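Local coordinates for MupZ (Pseudomonas fluorescens, PDB 6FXD), which probably acts as an epoxide hydrolase that helps a Rieske oxygenase build the oxygen heterocycles of mupirocin, at residues A[103-108]-A[124-129]; A[23-28]-A[72-77]; A[46-51]-A[60-65]. All blocks are in the same frame, centred on the assembly; numbering follows the deposited sequence.

In the fold
All three contacts reach one mixed sheet with strand order 57-65, 68-75, 24-31, 100-108, 126-135, whose first four strands and two main helices follow the ferredoxin-like beta-alpha-beta-beta-alpha-beta plan. Along the chain, interaction 3 falls between the two halves of interaction 2, and interaction 1 comes last. Centres of interactions 1 and 2 are about 10 Å apart, and strands 100-108 and 24-31 are neighbours. Interactions 2 and 3 are about 13 Å apart between centres and meet through strands 68-75 and 57-65. Interactions 1 and 3, about 19 Å apart, lie on opposite sides of the chain's centre. All three touch the second subunit, so the sheet serves both the fold and the subunit interface.

Interaction 1: residues A[103-108]-A[124-129]; sequences RYEVHG and KPQFFE
Phe128 lies alongside His107 on one face of the sheet, and its side chain meets a new atom at almost every step. Phe128 CB sits over the imidazole face, 3.4 Å from His107 ND1, in a CH-pi contact. Phe128 CG comes next, 3.6 Å from His107 CE1, and Phe128 CD1 reaches His107 NE2 at 3.8 Å. Farther out, Phe128 CE1 passes beyond the imidazole to Glu105 OE1 at 3.9 Å. Paired in register on the same face, and with CG anti to the carbonyl carbon in both, the side chains run the same way; the ring planes, only 4° apart, are slid so that they barely overlap. Histidine suits this place because its edge can also bond: His107 NE2 gives its hydrogen to the anti lone pair of Glu105 OE1 at 2.8 Å, fixing the ring's rotation, and His107 ND1 is hydrogen-bonded to Ser63 of the second subunit.

Beneath runs a parallel strand pair, with Tyr104 O, Val106 N and O, and Gly108 N bonded across. Gln126 adds a side-chain bond: bent at chi2 (76°), it brings OE1 to Tyr104 N at 3.3 Å, while NE2 and that same Tyr104 N both donate to a water. On the other face, beta-branched Val106 packs CB against Phe127 CD1 at 3.8 Å.

Strand 24-31 flanks 100-108 on its far edge, and Leu113 of helix 110-113 touches Val106 and Phe127.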
# COMPACT_ATOMS: atom_id res chain seq x y z
N ARG A 103 -19.18 -12.19 19.40
CA ARG A 103 -17.95 -11.76 18.76
C ARG A 103 -18.30 -10.54 17.92
O ARG A 103 -19.39 -10.48 17.36
CB ARG A 103 -17.35 -12.86 17.84
CG ARG A 103 -15.86 -12.67 17.57
CD ARG A 103 -15.31 -13.38 16.31
NE ARG A 103 -16.01 -14.60 15.96
CZ ARG A 103 -15.89 -15.25 14.80
NH1 ARG A 103 -15.08 -14.81 13.84
NH2 ARG A 103 -16.58 -16.36 14.59
N TYR A 104 -17.40 -9.56 17.87
CA TYR A 104 -17.62 -8.37 17.04
C TYR A 104 -16.28 -7.98 16.43
O TYR A 104 -15.38 -7.51 17.14
CB TYR A 104 -18.25 -7.23 17.85
CG TYR A 104 -18.58 -6.01 17.03
CD1 TYR A 104 -19.62 -6.03 16.12
CD2 TYR A 104 -17.82 -4.85 17.15
CE1 TYR A 104 -19.92 -4.91 15.35
CE2 TYR A 104 -18.11 -3.73 16.39
CZ TYR A 104 -19.16 -3.77 15.50
OH TYR A 104 -19.46 -2.66 14.74
N GLU A 105 -16.15 -8.17 15.13
CA GLU A 105 -14.90 -7.89 14.42
C GLU A 105 -15.06 -6.66 13.54
O GLU A 105 -16.10 -6.44 12.94
CB GLU A 105 -14.50 -9.05 13.51
CG GLU A 105 -14.29 -10.32 14.25
CD GLU A 105 -13.73 -11.44 13.38
OE1 GLU A 105 -13.39 -11.21 12.19
OE2 GLU A 105 -13.65 -12.56 13.89
N VAL A 106 -13.99 -5.88 13.44
CA VAL A 106 -13.96 -4.72 12.56
C VAL A 106 -12.68 -4.82 11.74
O VAL A 106 -11.59 -4.89 12.31
CB VAL A 106 -13.99 -3.40 13.35
CG1 VAL A 106 -13.92 -2.23 12.40
CG2 VAL A 106 -15.29 -3.31 14.18
N HIS A 107 -12.81 -4.80 10.42
CA HIS A 107 -11.68 -4.91 9.50
C HIS A 107 -11.59 -3.65 8.65
O HIS A 107 -12.61 -3.16 8.16
CB HIS A 107 -11.87 -6.09 8.55
CG HIS A 107 -11.97 -7.42 9.24
ND1 HIS A 107 -11.04 -8.42 9.04
CD2 HIS A 107 -12.87 -7.90 10.12
CE1 HIS A 107 -11.38 -9.48 9.76
NE2 HIS A 107 -12.48 -9.18 10.44
N GLY A 108 -10.38 -3.16 8.44
CA GLY A 108 -10.16 -1.99 7.64
C GLY A 108 -8.75 -1.46 7.78
O GLY A 108 -7.97 -1.99 8.57
N LYS A 124 -16.08 -3.90 22.71
CA LYS A 124 -14.86 -4.69 22.87
C LYS A 124 -14.48 -5.39 21.56
O LYS A 124 -14.36 -6.62 21.52
CB LYS A 124 -14.99 -5.70 24.01
CG LYS A 124 -15.35 -5.06 25.35
CD LYS A 124 -15.85 -6.11 26.34
CE LYS A 124 -16.13 -5.50 27.71
NZ LYS A 124 -17.38 -4.69 27.74
N PRO A 125 -14.27 -4.64 20.48
CA PRO A 125 -14.12 -5.27 19.17
C PRO A 125 -12.76 -5.93 18.97
O PRO A 125 -11.76 -5.61 19.63
CB PRO A 125 -14.29 -4.10 18.18
CG PRO A 125 -14.80 -2.96 19.00
CD PRO A 125 -14.23 -3.17 20.36
N GLN A 126 -12.75 -6.89 18.06
CA GLN A 126 -11.51 -7.44 17.53
C GLN A 126 -11.17 -6.66 16.27
O GLN A 126 -11.87 -6.78 15.26
CB GLN A 126 -11.67 -8.93 17.22
CG GLN A 126 -11.81 -9.83 18.44
CD GLN A 126 -13.19 -9.78 19.08
OE1 GLN A 126 -14.21 -9.95 18.41
NE2 GLN A 126 -13.22 -9.54 20.39
N PHE A 127 -10.11 -5.84 16.33
CA PHE A 127 -9.74 -4.96 15.24
C PHE A 127 -8.68 -5.64 14.39
O PHE A 127 -7.60 -5.98 14.89
CB PHE A 127 -9.19 -3.64 15.78
CG PHE A 127 -10.25 -2.71 16.34
CD1 PHE A 127 -11.11 -2.03 15.50
CD2 PHE A 127 -10.35 -2.49 17.71
CE1 PHE A 127 -12.08 -1.17 16.01
CE2 PHE A 127 -11.33 -1.63 18.24
CZ PHE A 127 -12.18 -0.96 17.38
N PHE A 128 -8.97 -5.85 13.10
CA PHE A 128 -8.05 -6.47 12.15
C PHE A 128 -7.66 -5.40 11.14
O PHE A 128 -8.51 -4.93 10.37
CB PHE A 128 -8.74 -7.62 11.43
CG PHE A 128 -8.86 -8.88 12.25
CD1 PHE A 128 -9.89 -9.03 13.17
CD2 PHE A 128 -7.96 -9.91 12.07
CE1 PHE A 128 -10.01 -10.21 13.92
CE2 PHE A 128 -8.06 -11.08 12.81
CZ PHE A 128 -9.08 -11.23 13.74
N GLU A 129 -6.38 -5.01 11.14
CA GLU A 129 -5.90 -3.97 10.23
C GLU A 129 -5.54 -4.56 8.88
O GLU A 129 -4.66 -5.44 8.78
CB GLU A 129 -4.71 -3.22 10.86
CG GLU A 129 -5.13 -2.40 12.07
CD GLU A 129 -4.04 -1.49 12.62
OE1 GLU A 129 -2.90 -1.51 12.10
OE2 GLU A 129 -4.34 -0.76 13.59
O HOH W 1 -15.96 -9.35 20.53

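Interaction 2: residues A[23-28]-A[72-77]; sequences TCMAMP and REVYSD
Cys24 and Tyr75 form a hydrogen-bonded antiparallel pair, with Tyr75 N giving a bond to Cys24 O at 2.8 Å and Cys24 N answering to Tyr75 O. Two residues on, Ala26 and Glu73 repeat the exchange, Ala26 N reaching Glu73 O at 2.8 Å. Between them Met25 and Val74 make the non-hydrogen-bonded pair. Met25 CA makes a CA-H...O contact with Glu73 O at 3.1 Å.

On the face of Ala26, Tyr75 OH donates to Glu73 OE1 at 2.7 Å, meeting the carboxylate from 40° above its plane. The bond ties two buried polar groups to each other. Glu73 stays extended beyond CG, which takes OE2 across to Pro28 CD at 3.5 Å. Small Ala26 leaves room for both neighbours: its CB faces Glu73 OE1 and the edge of the Tyr75 ring.

Met25 and Val74 occupy the other face. With Met25 CG anti to the backbone N (chi1 -176°), the flexible thioether carries SD to Arg72 CG at 3.8 Å; Met25 and Arg72 also meet the second subunit. At the end of the pair, Thr23 CG2 presses on Val74 CG1 at 3.4 Å, tighter than usual.

Strand 24-31 is flanked on its other edge by strand 100-108, and strand 68-75 by 57-65. Helix 78-94, whose N-cap is Asp77, covers the Ala26 face through Leu81 and His84.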
# COMPACT_ATOMS: atom_id res chain seq x y z
N THR A 23 -12.54 1.41 2.80
CA THR A 23 -13.65 0.54 3.18
C THR A 23 -13.39 -0.14 4.52
O THR A 23 -12.28 -0.62 4.79
CB THR A 23 -13.77 -0.55 2.11
OG1 THR A 23 -13.61 0.04 0.81
CG2 THR A 23 -15.11 -1.25 2.18
N CYS A 24 -14.41 -0.17 5.36
CA CYS A 24 -14.39 -0.88 6.63
C CYS A 24 -15.52 -1.89 6.67
O CYS A 24 -16.61 -1.64 6.14
CB CYS A 24 -14.56 0.09 7.80
SG CYS A 24 -13.18 1.22 7.97
N MET A 25 -15.27 -3.03 7.30
CA MET A 25 -16.26 -4.09 7.42
C MET A 25 -16.44 -4.43 8.90
O MET A 25 -15.46 -4.63 9.62
CB MET A 25 -15.83 -5.35 6.66
CG MET A 25 -16.89 -6.47 6.69
SD MET A 25 -16.39 -7.99 5.81
CE MET A 25 -14.97 -8.55 6.79
N ALA A 26 -17.69 -4.48 9.35
CA ALA A 26 -18.03 -4.89 10.70
C ALA A 26 -18.76 -6.22 10.63
O ALA A 26 -19.57 -6.45 9.72
CB ALA A 26 -18.93 -3.87 11.38
N MET A 27 -18.47 -7.12 11.57
CA MET A 27 -19.12 -8.44 11.60
C MET A 27 -19.49 -8.80 13.03
O MET A 27 -18.66 -9.34 13.78
CB MET A 27 -18.22 -9.53 11.03
CG MET A 27 -17.83 -9.31 9.57
SD MET A 27 -17.11 -10.75 8.78
CE MET A 27 -15.63 -10.96 9.80
N PRO A 28 -20.72 -8.53 13.45
CA PRO A 28 -21.22 -9.13 14.69
C PRO A 28 -21.64 -10.57 14.47
O PRO A 28 -22.21 -10.91 13.42
CB PRO A 28 -22.45 -8.28 15.00
CG PRO A 28 -22.93 -7.88 13.64
CD PRO A 28 -21.70 -7.63 12.82
N ARG A 72 -22.78 -9.20 7.80
CA ARG A 72 -21.62 -8.66 7.08
C ARG A 72 -21.99 -7.22 6.70
O ARG A 72 -22.93 -7.01 5.93
CB ARG A 72 -21.33 -9.49 5.83
CG ARG A 72 -19.99 -9.14 5.16
CD ARG A 72 -19.89 -9.58 3.70
NE ARG A 72 -20.34 -10.97 3.55
CZ ARG A 72 -20.45 -11.61 2.39
NH1 ARG A 72 -20.14 -11.01 1.25
NH2 ARG A 72 -20.88 -12.86 2.37
N GLU A 73 -21.30 -6.25 7.29
CA GLU A 73 -21.60 -4.83 7.11
C GLU A 73 -20.39 -4.18 6.46
O GLU A 73 -19.32 -4.16 7.06
CB GLU A 73 -21.88 -4.19 8.46
CG GLU A 73 -22.73 -5.04 9.40
CD GLU A 73 -23.04 -4.38 10.73
OE1 GLU A 73 -22.64 -3.20 10.92
OE2 GLU A 73 -23.66 -5.04 11.59
N VAL A 74 -20.56 -3.63 5.27
CA VAL A 74 -19.47 -3.00 4.54
C VAL A 74 -19.80 -1.53 4.35
O VAL A 74 -20.86 -1.20 3.81
CB VAL A 74 -19.21 -3.70 3.20
CG1 VAL A 74 -18.01 -3.06 2.51
CG2 VAL A 74 -18.97 -5.21 3.42
N TYR A 75 -18.89 -0.65 4.79
CA TYR A 75 -19.10 0.79 4.74
C TYR A 75 -17.98 1.44 3.94
O TYR A 75 -16.86 0.94 3.91
CB TYR A 75 -19.13 1.40 6.16
CG TYR A 75 -20.19 0.75 7.01
CD1 TYR A 75 -21.53 1.14 6.92
CD2 TYR A 75 -19.88 -0.30 7.87
CE1 TYR A 75 -22.51 0.52 7.67
CE2 TYR A 75 -20.85 -0.92 8.62
CZ TYR A 75 -22.16 -0.50 8.54
OH TYR A 75 -23.13 -1.13 9.28
N SER A 76 -18.29 2.56 3.29
CA SER A 76 -17.29 3.17 2.42
C SER A 76 -16.10 3.73 3.20
O SER A 76 -15.02 3.90 2.62
CB SER A 76 -17.92 4.21 1.50
OG SER A 76 -18.58 5.20 2.25
N ASP A 77 -16.28 4.05 4.49
CA ASP A 77 -15.20 4.51 5.35
C ASP A 77 -15.65 4.38 6.80
O ASP A 77 -16.77 3.94 7.08
CB ASP A 77 -14.75 5.93 4.99
CG ASP A 77 -15.89 6.95 5.06
OD1 ASP A 77 -16.91 6.69 5.73
OD2 ASP A 77 -15.75 8.03 4.46

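Interaction 3: residues A[46-51]-A[60-65]; sequences VFIEKT and YGFSFN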
# COMPACT_ATOMS: atom_id res chain seq x y z
N VAL A 46 -36.34 -5.58 9.15
CA VAL A 46 -36.43 -4.23 9.70
C VAL A 46 -35.06 -3.56 9.72
O VAL A 46 -34.92 -2.39 9.35
CB VAL A 46 -37.09 -4.29 11.09
CG1 VAL A 46 -37.15 -2.90 11.74
CG2 VAL A 46 -38.48 -4.93 11.01
N PHE A 47 -34.02 -4.30 10.15
CA PHE A 47 -32.70 -3.70 10.19
C PHE A 47 -32.17 -3.41 8.80
O PHE A 47 -31.51 -2.40 8.59
CB PHE A 47 -31.74 -4.61 10.93
CG PHE A 47 -31.82 -4.49 12.41
CD1 PHE A 47 -32.88 -5.05 13.10
CD2 PHE A 47 -30.86 -3.79 13.11
CE1 PHE A 47 -32.97 -4.93 14.48
CE2 PHE A 47 -30.93 -3.68 14.48
CZ PHE A 47 -32.00 -4.25 15.16
N ILE A 48 -32.45 -4.29 7.83
CA ILE A 48 -32.01 -4.06 6.46
C ILE A 48 -32.69 -2.82 5.89
O ILE A 48 -32.07 -1.99 5.21
CB ILE A 48 -32.27 -5.30 5.59
CG1 ILE A 48 -31.29 -6.42 5.97
CG2 ILE A 48 -32.13 -4.94 4.13
CD1 ILE A 48 -31.74 -7.78 5.52
N GLU A 49 -34.00 -2.68 6.11
CA GLU A 49 -34.67 -1.51 5.57
C GLU A 49 -34.08 -0.23 6.13
O GLU A 49 -33.88 0.75 5.39
CB GLU A 49 -36.15 -1.60 5.90
CG GLU A 49 -37.04 -0.59 5.13
CD GLU A 49 -37.05 0.81 5.72
OE1 GLU A 49 -36.88 0.95 6.95
OE2 GLU A 49 -37.27 1.78 4.94
N LYS A 50 -33.84 -0.20 7.44
CA LYS A 50 -33.31 1.00 8.06
C LYS A 50 -31.91 1.32 7.54
O LYS A 50 -31.61 2.47 7.22
CB LYS A 50 -33.28 0.79 9.58
CG LYS A 50 -33.00 2.02 10.42
CD LYS A 50 -34.17 2.98 10.45
CE LYS A 50 -33.84 4.18 11.33
NZ LYS A 50 -34.59 5.41 10.93
N THR A 51 -31.08 0.29 7.40
CA THR A 51 -29.69 0.50 6.99
C THR A 51 -29.59 0.86 5.51
O THR A 51 -28.65 1.55 5.10
CB THR A 51 -28.89 -0.76 7.33
OG1 THR A 51 -29.00 -0.99 8.73
CG2 THR A 51 -27.43 -0.61 6.96
N TYR A 60 -24.99 -5.03 3.35
CA TYR A 60 -25.51 -5.32 4.69
C TYR A 60 -26.33 -6.60 4.55
O TYR A 60 -27.44 -6.57 3.99
CB TYR A 60 -26.37 -4.17 5.18
CG TYR A 60 -26.80 -4.22 6.62
CD1 TYR A 60 -25.93 -3.86 7.65
CD2 TYR A 60 -28.10 -4.60 6.96
CE1 TYR A 60 -26.35 -3.87 8.98
CE2 TYR A 60 -28.51 -4.64 8.27
CZ TYR A 60 -27.66 -4.27 9.27
OH TYR A 60 -28.12 -4.32 10.57
N GLY A 61 -25.82 -7.72 5.06
CA GLY A 61 -26.48 -9.00 4.85
C GLY A 61 -26.33 -9.93 6.04
O GLY A 61 -25.27 -10.00 6.66
N PHE A 62 -27.40 -10.68 6.32
CA PHE A 62 -27.45 -11.61 7.45
C PHE A 62 -27.33 -13.05 6.96
O PHE A 62 -28.00 -13.45 5.99
CB PHE A 62 -28.77 -11.47 8.22
CG PHE A 62 -28.85 -10.21 9.04
CD1 PHE A 62 -28.28 -10.14 10.32
CD2 PHE A 62 -29.50 -9.09 8.54
CE1 PHE A 62 -28.38 -8.98 11.08
CE2 PHE A 62 -29.58 -7.93 9.29
CZ PHE A 62 -29.03 -7.87 10.55
N SER A 63 -26.52 -13.84 7.65
CA SER A 63 -26.31 -15.26 7.34
C SER A 63 -26.40 -16.07 8.62
O SER A 63 -26.26 -15.55 9.72
CB SER A 63 -24.92 -15.51 6.75
OG SER A 63 -24.69 -14.69 5.62
N PHE A 64 -26.61 -17.38 8.47
CA PHE A 64 -26.88 -18.24 9.61
C PHE A 64 -26.18 -19.59 9.49
O PHE A 64 -26.16 -20.20 8.42
CB PHE A 64 -28.40 -18.45 9.81
CG PHE A 64 -29.12 -17.15 10.08
CD1 PHE A 64 -29.58 -16.37 9.02
CD2 PHE A 64 -29.30 -16.70 11.38
CE1 PHE A 64 -30.19 -15.16 9.26
CE2 PHE A 64 -29.94 -15.49 11.62
CZ PHE A 64 -30.37 -14.72 10.55
N ASN A 65 -25.57 -20.01 10.60
CA ASN A 65 -25.05 -21.35 10.80
C ASN A 65 -25.92 -21.92 11.91
O ASN A 65 -25.56 -21.85 13.09
CB ASN A 65 -23.59 -21.25 11.21
CG ASN A 65 -22.93 -22.62 11.36
OD1 ASN A 65 -23.52 -23.64 11.05
ND2 ASN A 65 -21.68 -22.62 11.81
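Helix segment 46-51, with Phe47, Ile48 and Thr51, runs nearly antiparallel (167°) to strand segment 60-65, with Tyr60 and Phe62, their axes 9.1 Å apart at closest approach. This is helix-on-sheet packing in the first beta-alpha-beta unit of a ferredoxin-like fold, made mostly by side chains, with no hydrogen bond across.

Tyr60 swings its ring up to the helix because chi1 (-170°) sets CG opposite the backbone N, and Thr51 crosses it at about a right angle, Thr51 CG2 lying over the face 3.8 Å from the ring centroid. Ile48 CG1 comes to the ring edge, 3.8 Å from Tyr60 CD2. Ile48 CD1 meets the edge of Phe62, 4.0 Å from Phe62 CD2. Tyr60 OH rests 3.6 Å from Phe47 CB. Without the tyrosine ring, as with an alanine here, Thr51 CG2 and Ile48 CG1 would probably lose the surface they pack on, leaving a gap under the helix. Ile88 of helix 78-94 touches Phe47 and Thr51, and the strand's outer edge pairs with the second subunit. Threonine suits its place twice over: its methyl covers the ring while Thr51 OG1 donates to Phe47 O at 2.9 Å, from the opposite face of that carbonyl to Thr51 N.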